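Local coordinates for protein beta-L-arabinobiosidase (PDB 5MQR) that probably hydrolyses glycosidic linkages of plant pectin in a gut bacterium, as a multidomain beta-L-arabinobiosidase or arabinofuranosidase, at residues Ser700-Asp703 / Lys704-Ile708; Trp1005-Gly1008 / Asp1009-Arg1012. All blocks are in the same frame, centred on the assembly; numbering follows the deposited sequence.

Contact 1: residues Ser700-Asp703 / Lys704-Ile708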
ATOM      1  N   SER A 700      43.199 -17.806  18.806  1.00 31.67           N
ATOM      2  CA  SER A 700      44.370 -17.635  19.693  1.00 32.92           C
ATOM      3  C   SER A 700      44.968 -16.214  19.684  1.00 33.18           C
ATOM      4  O   SER A 700      45.769 -15.885  20.562  1.00 34.78           O
ATOM      5  CB  SER A 700      45.472 -18.621  19.307  1.00 32.37           C
ATOM      6  OG  SER A 700      45.983 -18.286  18.033  1.00 32.41           O
ATOM      7  N   TYR A 701      44.603 -15.397  18.690  1.00 31.92           N
ATOM      8  CA  TYR A 701      45.158 -14.036  18.530  1.00 31.25           C
ATOM      9  C   TYR A 701      44.121 -12.965  18.873  1.00 30.39           C
ATOM     10  O   TYR A 701      44.366 -11.773  18.731  1.00 29.84           O
ATOM     11  CB  TYR A 701      45.698 -13.849  17.106  1.00 30.83           C
ATOM     12  CG  TYR A 701      44.666 -14.167  16.042  1.00 30.15           C
ATOM     13  CD1 TYR A 701      43.734 -13.208  15.648  1.00 28.97           C
ATOM     14  CD2 TYR A 701      44.598 -15.438  15.463  1.00 29.58           C
ATOM     15  CE1 TYR A 701      42.784 -13.496  14.690  1.00 28.48           C
ATOM     16  CE2 TYR A 701      43.648 -15.735  14.498  1.00 28.89           C
ATOM     17  CZ  TYR A 701      42.739 -14.760  14.114  1.00 28.57           C
ATOM     18  OH  TYR A 701      41.781 -15.030  13.161  1.00 27.58           O
ATOM     19  N   SER A 702      42.959 -13.391  19.348  1.00 30.43           N
ATOM     20  CA  SER A 702      41.890 -12.451  19.626  1.00 30.40           C
ATOM     21  C   SER A 702      42.207 -11.687  20.908  1.00 30.42           C
ATOM     22  O   SER A 702      43.071 -12.080  21.670  1.00 30.45           O
ATOM     23  CB  SER A 702      40.563 -13.182  19.720  1.00 30.26           C
ATOM     24  OG  SER A 702      40.625 -14.111  20.776  1.00 31.74           O
ATOM     25  N   ASP A 703      41.527 -10.569  21.112  1.00 30.44           N
ATOM     26  CA  ASP A 703      41.641  -9.808  22.349  1.00 31.47           C
ATOM     27  C   ASP A 703      40.712 -10.484  23.366  1.00 31.75           C
ATOM     28  O   ASP A 703      40.260 -11.616  23.134  1.00 30.86           O
ATOM     29  CB  ASP A 703      41.252  -8.337  22.096  1.00 31.63           C
ATOM     30  CG  ASP A 703      41.982  -7.365  22.997  1.00 32.34           C
ATOM     31  OD1 ASP A 703      42.105  -7.635  24.220  1.00 32.48           O
ATOM     32  OD2 ASP A 703      42.419  -6.317  22.470  1.00 32.68           O
ATOM     33  N   LYS A 704      40.412  -9.802  24.473  1.00 33.05           N
ATOM     34  CA  LYS A 704      39.455 -10.305  25.473  1.00 33.29           C
ATOM     35  C   LYS A 704      38.116 -10.624  24.798  1.00 32.00           C
ATOM     36  O   LYS A 704      37.754 -10.010  23.772  1.00 30.81           O
ATOM     37  CB  LYS A 704      39.245  -9.282  26.600  1.00 35.16           C
ATOM     38  CG  LYS A 704      40.509  -8.877  27.386  1.00 37.06           C
ATOM     39  CD  LYS A 704      40.199  -8.230  28.747  1.00 38.53           C
ATOM     40  CE  LYS A 704      39.695  -6.795  28.610  1.00 39.84           C
ATOM     41  NZ  LYS A 704      38.678  -6.360  29.641  1.00 41.09           N
ATOM     42  N   TYR A 705      37.414 -11.615  25.343  1.00 30.97           N
ATOM     43  CA  TYR A 705      36.091 -12.018  24.857  1.00 30.43           C
ATOM     44  C   TYR A 705      36.061 -12.436  23.367  1.00 29.32           C
ATOM     45  O   TYR A 705      35.051 -12.272  22.680  1.00 29.49           O
ATOM     46  CB  TYR A 705      35.070 -10.907  25.155  1.00 30.75           C
ATOM     47  CG  TYR A 705      35.365 -10.205  26.449  1.00 32.27           C
ATOM     48  CD1 TYR A 705      35.570 -10.938  27.630  1.00 33.88           C
ATOM     49  CD2 TYR A 705      35.507  -8.812  26.505  1.00 32.99           C
ATOM     50  CE1 TYR A 705      35.900 -10.308  28.829  1.00 34.98           C
ATOM     51  CE2 TYR A 705      35.813  -8.171  27.706  1.00 34.52           C
ATOM     52  CZ  TYR A 705      36.015  -8.916  28.862  1.00 35.15           C
ATOM     53  OH  TYR A 705      36.332  -8.287  30.032  1.00 36.00           O
ATOM     54  N   ASN A 706      37.169 -12.993  22.889  1.00 28.31           N
ATOM     55  CA  ASN A 706      37.325 -13.421  21.499  1.00 27.79           C
ATOM     56  C   ASN A 706      37.161 -12.291  20.430  1.00 27.14           C
ATOM     57  O   ASN A 706      36.845 -12.548  19.266  1.00 26.11           O
ATOM     58  CB  ASN A 706      36.398 -14.621  21.221  1.00 26.96           C
ATOM     59  CG  ASN A 706      36.853 -15.454  20.058  1.00 26.74           C
ATOM     60  OD1 ASN A 706      38.054 -15.684  19.871  1.00 26.77           O
ATOM     61  ND2 ASN A 706      35.895 -15.910  19.249  1.00 26.75           N
ATOM     62  N   LEU A 707      37.428 -11.053  20.826  1.00 27.26           N
ATOM     63  CA  LEU A 707      37.247  -9.919  19.928  1.00 27.07           C
ATOM     64  C   LEU A 707      38.419  -9.765  18.965  1.00 26.92           C
ATOM     65  O   LEU A 707      39.575  -9.824  19.367  1.00 27.13           O
ATOM     66  CB  LEU A 707      37.046  -8.641  20.730  1.00 27.79           C
ATOM     67  CG  LEU A 707      35.781  -8.601  21.592  1.00 28.23           C
ATOM     68  CD1 LEU A 707      35.794  -7.364  22.487  1.00 28.87           C
ATOM     69  CD2 LEU A 707      34.529  -8.628  20.727  1.00 27.80           C
ATOM     70  N   ILE A 708      38.091  -9.590  17.693  1.00 26.27           N
ATOM     71  CA  ILE A 708      39.053  -9.340  16.640  1.00 26.10           C
ATOM     72  C   ILE A 708      38.655  -8.032  15.918  1.00 26.01           C
ATOM     73  O   ILE A 708      37.514  -7.873  15.492  1.00 24.95           O
ATOM     74  CB  ILE A 708      39.062 -10.522  15.666  1.00 25.79           C
ATOM     75  CG1 ILE A 708      39.558 -11.784  16.373  1.00 26.05           C
ATOM     76  CG2 ILE A 708      39.908 -10.213  14.438  1.00 25.83           C
ATOM     77  CD1 ILE A 708      39.286 -13.070  15.631  1.00 25.92           C
TER
HETATM   78  O   HOH W   1      39.910 -14.208  23.940  1.00 46.02           O
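D703 and L707 are joined where the chain doubles back: D703 N donates to L707 O over 2.7 Å, a nearly straight bond (167° at the hydrogen) that lies in the carbonyl plane. The D703 side chain begins beside that bond, its CB 3.5 Å from L707 O. Beyond CG the carboxylate divides its work. OD1 uses its anti lone pair to accept K704 N at 2.8 Å, with an angle of 152° at the hydrogen, while OD2 takes K746 N. One carboxylate thus holds two backbone N-H groups, one from the turn and one from a separate loop. With an alanine here, both N-H groups would probably lose this acceptor, and the turn one of its ties to K746. One residue earlier, S702 OG stands 3.1 Å from N706 OD1; R699 O is a second acceptor for the same hydroxyl proton. The N706 amide is itself fixed by R699 N at OD1 and by V697 O at ND2. S702 CB rests 3.8 Å from I708 CG1. The methyl that ends this branch, I708 CD1, comes obliquely to Y701 CE1 at 3.6 Å; Y701 CG sits between its backbone N and carbonyl carbon (chi1 54°), which swings the ring round to I708, and R699 NE bonds to its OH. Water 1 donates to D703 O at 2.7 Å and accepts from N706 N, linking D703 to N706 across the reversal. L707 N reaches back to K704 O at 3.1 Å, and positive phi at both Y705 and N706 makes K704-L707 a type I' beta turn, a tight chain reversal in the loop that leads to helix 712-719.

Contact 2: residues Trp1005-Gly1008 / Asp1009-Arg1012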
ATOM      1  N   TRP A1005      33.548 -22.924  -1.142  1.00 23.32           N
ATOM      2  CA  TRP A1005      34.005 -22.246   0.078  1.00 23.75           C
ATOM      3  C   TRP A1005      35.273 -22.954   0.545  1.00 24.17           C
ATOM      4  O   TRP A1005      35.271 -24.150   0.793  1.00 23.97           O
ATOM      5  CB  TRP A1005      32.923 -22.243   1.154  1.00 23.19           C
ATOM      6  CG  TRP A1005      31.835 -21.249   0.882  1.00 23.01           C
ATOM      7  CD1 TRP A1005      30.623 -21.494   0.336  1.00 22.79           C
ATOM      8  CD2 TRP A1005      31.877 -19.837   1.148  1.00 22.74           C
ATOM      9  NE1 TRP A1005      29.910 -20.341   0.240  1.00 22.35           N
ATOM     10  CE2 TRP A1005      30.664 -19.303   0.717  1.00 22.29           C
ATOM     11  CE3 TRP A1005      32.842 -18.977   1.681  1.00 22.72           C
ATOM     12  CZ2 TRP A1005      30.359 -17.950   0.847  1.00 22.05           C
ATOM     13  CZ3 TRP A1005      32.548 -17.638   1.781  1.00 22.51           C
ATOM     14  CH2 TRP A1005      31.316 -17.135   1.370  1.00 21.95           C
ATOM     15  N   LEU A1006      36.362 -22.203   0.617  1.00 25.13           N
ATOM     16  CA  LEU A1006      37.694 -22.813   0.648  1.00 26.27           C
ATOM     17  C   LEU A1006      38.163 -23.447   1.966  1.00 26.72           C
ATOM     18  O   LEU A1006      39.181 -24.112   1.967  1.00 28.81           O
ATOM     19  CB  LEU A1006      38.733 -21.832   0.115  1.00 26.41           C
ATOM     20  CG  LEU A1006      38.591 -21.594  -1.395  1.00 26.46           C
ATOM     21  CD1 LEU A1006      39.162 -20.237  -1.809  1.00 26.37           C
ATOM     22  CD2 LEU A1006      39.231 -22.742  -2.162  1.00 26.79           C
ATOM     23  N   LYS A1007      37.444 -23.279   3.063  1.00 26.80           N
ATOM     24  CA  LYS A1007      37.659 -24.145   4.238  1.00 27.78           C
ATOM     25  C   LYS A1007      36.747 -25.377   4.260  1.00 27.64           C
ATOM     26  O   LYS A1007      36.714 -26.097   5.251  1.00 27.60           O
ATOM     27  CB  LYS A1007      37.465 -23.361   5.528  1.00 28.38           C
ATOM     28  CG  LYS A1007      38.395 -22.169   5.656  1.00 29.20           C
ATOM     29  CD  LYS A1007      39.820 -22.587   5.925  1.00 29.93           C
ATOM     30  CE  LYS A1007      40.666 -21.361   6.211  1.00 30.50           C
ATOM     31  NZ  LYS A1007      42.013 -21.737   6.659  1.00 31.08           N
ATOM     32  N   GLY A1008      36.020 -25.651   3.179  1.00 27.34           N
ATOM     33  CA  GLY A1008      35.137 -26.819   3.170  1.00 27.19           C
ATOM     34  C   GLY A1008      34.132 -26.844   4.321  1.00 26.49           C
ATOM     35  O   GLY A1008      33.435 -25.861   4.589  1.00 25.33           O
ATOM     36  N   ASP A1009      34.086 -27.971   5.020  1.00 27.00           N
ATOM     37  CA  ASP A1009      33.135 -28.148   6.129  1.00 27.46           C
ATOM     38  C   ASP A1009      33.720 -27.774   7.504  1.00 27.32           C
ATOM     39  O   ASP A1009      33.099 -28.070   8.499  1.00 27.03           O
ATOM     40  CB  ASP A1009      32.643 -29.593   6.161  1.00 27.45           C
ATOM     41  CG  ASP A1009      31.920 -29.974   4.911  1.00 27.55           C
ATOM     42  OD1 ASP A1009      31.042 -29.215   4.495  1.00 26.72           O
ATOM     43  OD2 ASP A1009      32.208 -31.045   4.346  1.00 28.42           O
ATOM     44  N   GLN A1010      34.887 -27.123   7.549  1.00 27.27           N
ATOM     45  CA  GLN A1010      35.508 -26.746   8.827  1.00 27.15           C
ATOM     46  C   GLN A1010      34.609 -25.768   9.603  1.00 26.64           C
ATOM     47  O   GLN A1010      34.039 -24.823   9.050  1.00 26.08           O
ATOM     48  CB  GLN A1010      36.890 -26.125   8.626  1.00 26.87           C
ATOM     49  CG  GLN A1010      37.938 -27.053   8.041  1.00 27.53           C
ATOM     50  CD  GLN A1010      39.238 -26.335   7.680  1.00 27.71           C
ATOM     51  OE1 GLN A1010      39.756 -25.550   8.459  1.00 27.67           O
ATOM     52  NE2 GLN A1010      39.774 -26.628   6.506  1.00 27.68           N
ATOM     53  N   GLU A1011      34.517 -26.014  10.899  1.00 26.98           N
ATOM     54  CA  GLU A1011      33.614 -25.279  11.775  1.00 26.63           C
ATOM     55  C   GLU A1011      33.899 -23.783  11.837  1.00 25.61           C
ATOM     56  O   GLU A1011      32.972 -22.976  11.904  1.00 25.20           O
ATOM     57  CB  GLU A1011      33.656 -25.860  13.192  1.00 26.99           C
ATOM     58  CG  GLU A1011      32.577 -25.263  14.076  1.00 27.00           C
ATOM     59  CD  GLU A1011      32.551 -25.795  15.480  1.00 27.61           C
ATOM     60  OE1 GLU A1011      33.265 -26.772  15.808  1.00 27.92           O
ATOM     61  OE2 GLU A1011      31.786 -25.195  16.266  1.00 27.99           O
ATOM     62  N   ARG A1012      35.167 -23.433  11.864  1.00 25.22           N
ATOM     63  CA  ARG A1012      35.583 -22.028  11.955  1.00 25.54           C
ATOM     64  C   ARG A1012      34.885 -21.048  10.982  1.00 25.29           C
ATOM     65  O   ARG A1012      34.637 -19.886  11.339  1.00 25.20           O
ATOM     66  CB  ARG A1012      37.091 -21.908  11.760  1.00 25.62           C
ATOM     67  CG  ARG A1012      37.607 -22.428  10.421  1.00 26.08           C
ATOM     68  CD  ARG A1012      39.130 -22.278  10.338  1.00 26.90           C
ATOM     69  NE  ARG A1012      39.516 -20.974   9.807  1.00 26.75           N
ATOM     70  CZ  ARG A1012      40.762 -20.514   9.758  1.00 27.53           C
ATOM     71  NH1 ARG A1012      41.793 -21.222  10.238  1.00 28.01           N
ATOM     72  NH2 ARG A1012      40.989 -19.329   9.211  1.00 27.79           N
TER
HETATM   73  O   HOH W   2      38.593 -28.419   4.501  1.00 27.49           O
HETATM   74  O   HOH W   3      41.989 -24.074   8.407  1.00 31.81           O
HETATM   75  O   HOH W   4      32.323 -24.834   7.001  1.00 26.20           O
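Two overlapping beta turns, a type I turn W1005-G1008 running into a type II' turn K1007-Q1010, shape this piece of the loop before helix 1022-1029. K1007 closes the second turn: its O accepts Q1010 N at 3.1 Å, nearly straight at the hydrogen (163°), although the donor is tilted 32° from the carbonyl plane. G1008 takes the first corner of that turn with positive phi, where a CB would clash with D1009 N. The carboxylate of D1009, at the second corner, makes a salt bridge with R989 and a hydrogen bond with H988. The side chains of K1007 and Q1010 cross obliquely. K1007 CD passes 3.9 Å from Q1010 OE1, and water 3 completes the link, accepting from K1007 NZ at 2.9 Å and donating to Q1010 OE1 at 2.7 Å. K1007 bends at chi2 (-72°) and is extended thereafter, which carries its ammonium over the centre of one face of the R1012 guanidinium, NZ standing 3.4 Å above that plane. K1007 CE lies over the same face, 3.6 Å from R1012 CZ, so the methylene as well as the charged end meets the flat group. The two cations each have a partner in the surrounding loops: G938 O accepts from K1007 NZ, and E996 forms a salt bridge with R1012 NE. The carboxylate of E996 probably offsets part of the charge gathered here, and a bound HEPES molecule lies near the arginine. On the backbone side, water 4 donates to G1008 O at 2.8 Å and to Q1010 O at 2.7 Å, bridging the two carbonyls across the end of the turn.

How the contacts relate
From the N terminus, the chain passes through the propeller and sialidase-like regions before contact 1 closes a tight reversal at 700-708, between strand 691-692 and helix 712-719. Some three hundred residues later contact 2 folds 1005-1012 into successive turns, between strand 991-992 and helix 1022-1029. The two are in series, neither enclosing nor crossing the other. In space they are near neighbours: the centres of contact 1 and contact 2 lie about 20 Å apart, and the nearest atoms of contact 1 and contact 2 are about 6 Å apart, without touching. Both shape loops of the glycoside hydrolase part of the chain, and each places a side chain, Y701 or R1012, close to bound HEPES.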